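Local coordinates for Ctr9 protein (Myceliophthora thermophila, PDB 6AF0) that probably binds RNA polymerase II as a tetratricopeptide-repeat subunit of the Paf1 transcription elongation complex, in which it is bound to Paf1 and Cdc73, at residues A491-Q496 with N536-Y541; L528-L534 with A556-C561. Residues are numbered along the deposited sequence.

Contact 1. Residues A491-Q496 with N536-Y541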
loop_
_atom_site.group_PDB
_atom_site.type_symbol
_atom_site.label_atom_id
_atom_site.label_comp_id
_atom_site.label_asym_id
_atom_site.label_seq_id
_atom_site.Cartn_x
_atom_site.Cartn_y
_atom_site.Cartn_z
ATOM N N ALA A 491 -7.796 -4.898 11.468
ATOM C CA ALA A 491 -9.015 -4.674 10.720
ATOM C C ALA A 491 -10.014 -3.915 11.576
ATOM O O ALA A 491 -10.696 -3.022 11.081
ATOM C CB ALA A 491 -9.606 -5.989 10.253
ATOM N N LEU A 492 -10.085 -4.272 12.857
ATOM C CA LEU A 492 -10.991 -3.611 13.802
ATOM C C LEU A 492 -10.662 -2.112 13.928
ATOM O O LEU A 492 -11.533 -1.235 13.762
ATOM C CB LEU A 492 -10.913 -4.320 15.160
ATOM C CG LEU A 492 -11.622 -3.705 16.361
ATOM C CD1 LEU A 492 -13.061 -3.381 16.035
ATOM C CD2 LEU A 492 -11.521 -4.653 17.551
ATOM N N GLN A 493 -9.385 -1.838 14.184
ATOM C CA GLN A 493 -8.902 -0.474 14.377
ATOM C C GLN A 493 -9.264 0.342 13.159
ATOM O O GLN A 493 -9.850 1.413 13.267
ATOM C CB GLN A 493 -7.389 -0.458 14.605
ATOM C CG GLN A 493 -6.935 -1.220 15.862
ATOM C CD GLN A 493 -6.590 -0.338 17.064
ATOM O OE1 GLN A 493 -6.059 0.766 16.912
ATOM N NE2 GLN A 493 -6.859 -0.846 18.274
ATOM N N CYS A 494 -8.937 -0.196 11.990
ATOM C CA CYS A 494 -9.310 0.424 10.719
ATOM C C CYS A 494 -10.769 0.852 10.739
ATOM O O CYS A 494 -11.080 2.004 10.488
ATOM C CB CYS A 494 -9.092 -0.537 9.538
ATOM S SG CYS A 494 -7.374 -0.871 9.062
ATOM N N LEU A 495 -11.657 -0.085 11.054
ATOM C CA LEU A 495 -13.099 0.170 11.011
ATOM C C LEU A 495 -13.518 1.136 12.084
ATOM O O LEU A 495 -14.514 1.824 11.924
ATOM C CB LEU A 495 -13.899 -1.130 11.147
ATOM C CG LEU A 495 -13.840 -2.118 9.978
ATOM C CD1 LEU A 495 -14.938 -3.157 10.107
ATOM C CD2 LEU A 495 -13.959 -1.405 8.633
ATOM N N GLN A 496 -12.762 1.183 13.176
ATOM C CA GLN A 496 -12.970 2.207 14.197
ATOM C C GLN A 496 -12.684 3.634 13.700
ATOM O O GLN A 496 -13.413 4.570 14.030
ATOM C CB GLN A 496 -12.135 1.903 15.424
ATOM C CG GLN A 496 -12.565 0.651 16.152
ATOM C CD GLN A 496 -11.551 0.217 17.190
ATOM O OE1 GLN A 496 -10.491 0.818 17.326
ATOM N NE2 GLN A 496 -11.867 -0.829 17.930
ATOM N N ASN A 536 -19.787 -5.212 11.024
ATOM C CA ASN A 536 -18.446 -5.773 11.024
ATOM C C ASN A 536 -17.736 -5.433 12.320
ATOM O O ASN A 536 -17.150 -6.293 12.965
ATOM C CB ASN A 536 -17.648 -5.312 9.810
ATOM C CG ASN A 536 -18.255 -5.784 8.495
ATOM O OD1 ASN A 536 -19.382 -6.273 8.453
ATOM N ND2 ASN A 536 -17.504 -5.626 7.406
ATOM N N ILE A 537 -17.834 -4.183 12.733
ATOM C CA ILE A 537 -17.200 -3.764 13.963
ATOM C C ILE A 537 -17.706 -4.705 15.027
ATOM O O ILE A 537 -16.919 -5.265 15.786
ATOM C CB ILE A 537 -17.512 -2.292 14.324
ATOM C CG1 ILE A 537 -16.916 -1.351 13.272
ATOM C CG2 ILE A 537 -16.937 -1.948 15.688
ATOM C CD1 ILE A 537 -17.247 0.099 13.476
ATOM N N GLY A 538 -19.025 -4.907 15.047
ATOM C CA GLY A 538 -19.666 -5.851 15.983
ATOM C C GLY A 538 -19.030 -7.220 15.958
ATOM O O GLY A 538 -18.757 -7.792 17.005
ATOM N N CYS A 539 -18.771 -7.697 14.736
ATOM C CA CYS A 539 -18.130 -8.986 14.453
ATOM C C CYS A 539 -16.728 -9.092 15.002
ATOM O O CYS A 539 -16.329 -10.168 15.488
ATOM C CB CYS A 539 -18.046 -9.228 12.943
ATOM S SG CYS A 539 -19.638 -9.462 12.105
ATOM N N PHE A 540 -15.970 -7.996 14.907
ATOM C CA PHE A 540 -14.578 -8.004 15.383
ATOM C C PHE A 540 -14.563 -7.936 16.882
ATOM O O PHE A 540 -13.753 -8.596 17.543
ATOM C CB PHE A 540 -13.724 -6.894 14.750
ATOM C CG PHE A 540 -13.350 -7.177 13.329
ATOM C CD1 PHE A 540 -12.555 -8.276 13.009
ATOM C CD2 PHE A 540 -13.823 -6.382 12.309
ATOM C CE1 PHE A 540 -12.229 -8.558 11.688
ATOM C CE2 PHE A 540 -13.504 -6.656 10.987
ATOM C CZ PHE A 540 -12.705 -7.743 10.673
ATOM N N TYR A 541 -15.487 -7.156 17.413
ATOM C CA TYR A 541 -15.682 -7.112 18.845
ATOM C C TYR A 541 -16.077 -8.491 19.352
ATOM O O TYR A 541 -15.636 -8.921 20.400
ATOM C CB TYR A 541 -16.748 -6.086 19.211
ATOM C CG TYR A 541 -16.240 -4.683 19.423
ATOM C CD1 TYR A 541 -15.160 -4.427 20.274
ATOM C CD2 TYR A 541 -16.866 -3.593 18.800
ATOM C CE1 TYR A 541 -14.703 -3.132 20.477
ATOM C CE2 TYR A 541 -16.425 -2.295 19.012
ATOM C CZ TYR A 541 -15.354 -2.073 19.855
ATOM O OH TYR A 541 -14.930 -0.781 20.047
#

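Contact 2. Residues L528-L534 with A556-C561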
loop_
_atom_site.group_PDB
_atom_site.type_symbol
_atom_site.label_atom_id
_atom_site.label_comp_id
_atom_site.label_asym_id
_atom_site.label_seq_id
_atom_site.Cartn_x
_atom_site.Cartn_y
_atom_site.Cartn_z
ATOM N N LEU A 528 -25.784 5.788 14.470
ATOM C CA LEU A 528 -26.443 5.095 13.410
ATOM C C LEU A 528 -25.739 5.575 12.125
ATOM O O LEU A 528 -26.169 6.538 11.475
ATOM C CB LEU A 528 -27.949 5.355 13.478
ATOM C CG LEU A 528 -28.613 5.304 14.868
ATOM C CD1 LEU A 528 -30.129 5.158 14.744
ATOM C CD2 LEU A 528 -28.089 4.186 15.755
ATOM N N LEU A 529 -24.608 4.917 11.831
ATOM C CA LEU A 529 -23.859 5.055 10.568
ATOM C C LEU A 529 -24.324 3.902 9.665
ATOM O O LEU A 529 -25.224 3.152 10.049
ATOM C CB LEU A 529 -22.358 4.936 10.831
ATOM C CG LEU A 529 -21.642 5.889 11.779
ATOM C CD1 LEU A 529 -22.628 6.638 12.651
ATOM C CD2 LEU A 529 -20.644 5.129 12.651
ATOM N N PRO A 530 -23.719 3.729 8.471
ATOM C CA PRO A 530 -24.228 2.620 7.664
ATOM C C PRO A 530 -24.095 1.255 8.379
ATOM O O PRO A 530 -23.094 1.006 9.081
ATOM C CB PRO A 530 -23.387 2.676 6.380
ATOM C CG PRO A 530 -22.793 4.042 6.340
ATOM C CD PRO A 530 -22.674 4.494 7.768
ATOM N N PRO A 531 -25.111 0.386 8.219
ATOM C CA PRO A 531 -25.233 -0.903 8.916
ATOM C C PRO A 531 -24.043 -1.862 8.757
ATOM O O PRO A 531 -23.656 -2.547 9.705
ATOM C CB PRO A 531 -26.469 -1.524 8.266
ATOM C CG PRO A 531 -27.266 -0.371 7.804
ATOM C CD PRO A 531 -26.262 0.628 7.336
ATOM N N GLN A 532 -23.484 -1.929 7.560
ATOM C CA GLN A 532 -22.436 -2.884 7.303
ATOM C C GLN A 532 -21.231 -2.576 8.183
ATOM O O GLN A 532 -20.679 -3.462 8.844
ATOM C CB GLN A 532 -22.066 -2.868 5.829
ATOM C CG GLN A 532 -23.212 -3.303 4.919
ATOM C CD GLN A 532 -24.076 -2.156 4.465
ATOM O OE1 GLN A 532 -24.021 -1.056 5.034
ATOM N NE2 GLN A 532 -24.872 -2.393 3.427
ATOM N N LEU A 533 -20.846 -1.311 8.215
ATOM C CA LEU A 533 -19.734 -0.906 9.048
ATOM C C LEU A 533 -19.957 -1.329 10.514
ATOM O O LEU A 533 -19.107 -1.954 11.128
ATOM C CB LEU A 533 -19.527 0.608 8.950
ATOM C CG LEU A 533 -18.377 1.193 9.786
ATOM C CD1 LEU A 533 -17.026 0.655 9.357
ATOM C CD2 LEU A 533 -18.347 2.707 9.713
ATOM N N LEU A 534 -21.113 -0.984 11.059
ATOM C CA LEU A 534 -21.453 -1.297 12.448
ATOM C C LEU A 534 -21.463 -2.786 12.717
ATOM O O LEU A 534 -20.966 -3.242 13.748
ATOM C CB LEU A 534 -22.828 -0.730 12.795
ATOM C CG LEU A 534 -23.035 0.776 12.577
ATOM C CD1 LEU A 534 -24.493 1.123 12.808
ATOM C CD2 LEU A 534 -22.127 1.586 13.493
ATOM N N ALA A 556 -27.429 -1.430 17.069
ATOM C CA ALA A 556 -27.244 -0.131 16.415
ATOM C C ALA A 556 -27.345 -0.247 14.894
ATOM O O ALA A 556 -27.876 0.642 14.221
ATOM C CB ALA A 556 -25.906 0.474 16.809
ATOM N N ALA A 557 -26.830 -1.350 14.364
ATOM C CA ALA A 557 -26.919 -1.655 12.933
ATOM C C ALA A 557 -28.354 -1.855 12.468
ATOM O O ALA A 557 -28.751 -1.358 11.411
ATOM C CB ALA A 557 -26.120 -2.900 12.621
ATOM N N LEU A 558 -29.108 -2.617 13.253
ATOM C CA LEU A 558 -30.526 -2.829 13.002
ATOM C C LEU A 558 -31.282 -1.515 12.992
ATOM O O LEU A 558 -32.019 -1.220 12.055
ATOM C CB LEU A 558 -31.124 -3.769 14.054
ATOM C CG LEU A 558 -30.751 -5.244 13.917
ATOM C CD1 LEU A 558 -31.295 -6.048 15.082
ATOM C CD2 LEU A 558 -31.268 -5.811 12.604
ATOM N N ASP A 559 -31.091 -0.710 14.029
ATOM C CA ASP A 559 -31.770 0.572 14.097
ATOM C C ASP A 559 -31.450 1.345 12.830
ATOM O O ASP A 559 -32.340 1.817 12.118
ATOM C CB ASP A 559 -31.329 1.332 15.336
ATOM C CG ASP A 559 -31.778 0.654 16.602
ATOM O OD1 ASP A 559 -32.818 -0.048 16.575
ATOM O OD2 ASP A 559 -31.081 0.816 17.625
ATOM N N SER A 560 -30.159 1.409 12.533
ATOM C CA SER A 560 -29.674 2.124 11.374
ATOM C C SER A 560 -30.348 1.647 10.085
ATOM O O SER A 560 -30.683 2.474 9.255
ATOM C CB SER A 560 -28.153 2.007 11.278
ATOM O OG SER A 560 -27.684 2.628 10.088
ATOM N N CYS A 561 -30.546 0.333 9.922
ATOM C CA CYS A 561 -31.304 -0.214 8.765
ATOM C C CYS A 561 -32.757 0.244 8.744
ATOM O O CYS A 561 -33.346 0.439 7.683
ATOM C CB CYS A 561 -31.353 -1.746 8.753
ATOM S SG CYS A 561 -29.809 -2.624 8.508
#

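Contact 1. Residues A491-Q496 with N536-Y541
Start with the aromatic ring of Phe540, the largest bump on this interface. It projects from helix 531-543 and lies with one face over the backbone of helix 488-504, against Ala491 C and Leu492 N. The small side chain of Ala491 leaves room for this: its CB sits only 3.6 Å from CZ of Phe540. In return, Leu495 pushes into the hollow formed by Asn536, Ile537 and Phe540. Its CD1 comes 3.5 Å from Asn536 CB and meets the edge of the Phe540 ring, 3.9 Å from CE2, while its CB rests 3.7 Å from Ile537 CG1. Leu492 fills the neighbouring gap, with CD1 at 3.8 Å from Phe540 CB and 4.1 Å from Ile537 CG2. Farther out, the amide of Gln496 comes near the Tyr541 hydroxyl, NE2 to OH 3.7 Å.

The two segments run roughly antiparallel, at 144°, and their axes approach to 9.6 Å, close enough for the leucines and the ring to interdigitate. Helix 473-484 backs helix 488-504, and helix 547-566 flanks Ile537 and Tyr541, so the contact has the form expected where the second helix of one TPR-like hairpin meets the first helix of the next. Paf1 packs on Leu495 and Phe540 and takes a backbone hydrogen bond with Asn536 OD1.

No hydrogen bond links the two segments. Their association therefore rests on the fit of apolar surfaces, and Asn536 turns its OD1 to a backbone group of Paf1, not to helix 488-504.

Contact 2. Residues L528-L534 with A556-C561
Leu534 and Ala557 form the apolar centre: Leu534 CB lies 3.9 Å from Ala557 CB. Leu534 CD1 extends along the facing helix to lie 3.7 Å from Ala557 CA and 4.3 Å from Ala556 CB. The small Ala557 lets the backbones close in: its CA is 4.4 Å from Pro531 CA. Ala557 probably corresponds to the small alanine at position 27 of the TPR consensus. On one flank, Pro531 CG packs on Cys561 SG at 3.5 Å. On the other, Leu528 drapes over helix 547-566, its CB 4.0 Å from Ser560 CB and its CD1 4.1 Å from Asp559 CB.

The polar edge is a single bond. Ser560 OG donates to Leu529 O at a short 2.5 Å, gripping the backbone just before Pro530, which stands at the N-cap position of helix 531-543. Apolar packing thus joins the two helices of one TPR hairpin, while the serine hydroxyl satisfies a carbonyl in the lead-in and ties that non-helical segment to the second helix.

How the contacts relate
Helix 531-543 is common to both contacts, whose centres lie 13 Å apart. Contact 2 uses its N-terminal end and the residues leading into it; contact 1 uses the following turns. Along the chain the segments alternate: 491-496, 528-534, 536-541, 556-561. The contacts touch where Leu495 CD2 meets Leu533 CD1 at 3.8 Å. Contact 2 closes a TPR hairpin internally, with helix 547-566, whereas contact 1 stacks that hairpin on the preceding helix 488-504. Together they show both kinds of helix packing that propagate a TPR solenoid, here in a TPR-rich piece of Ctr9, shorter than the full-length protein, that Paf1 lines and Cdc73 also reaches.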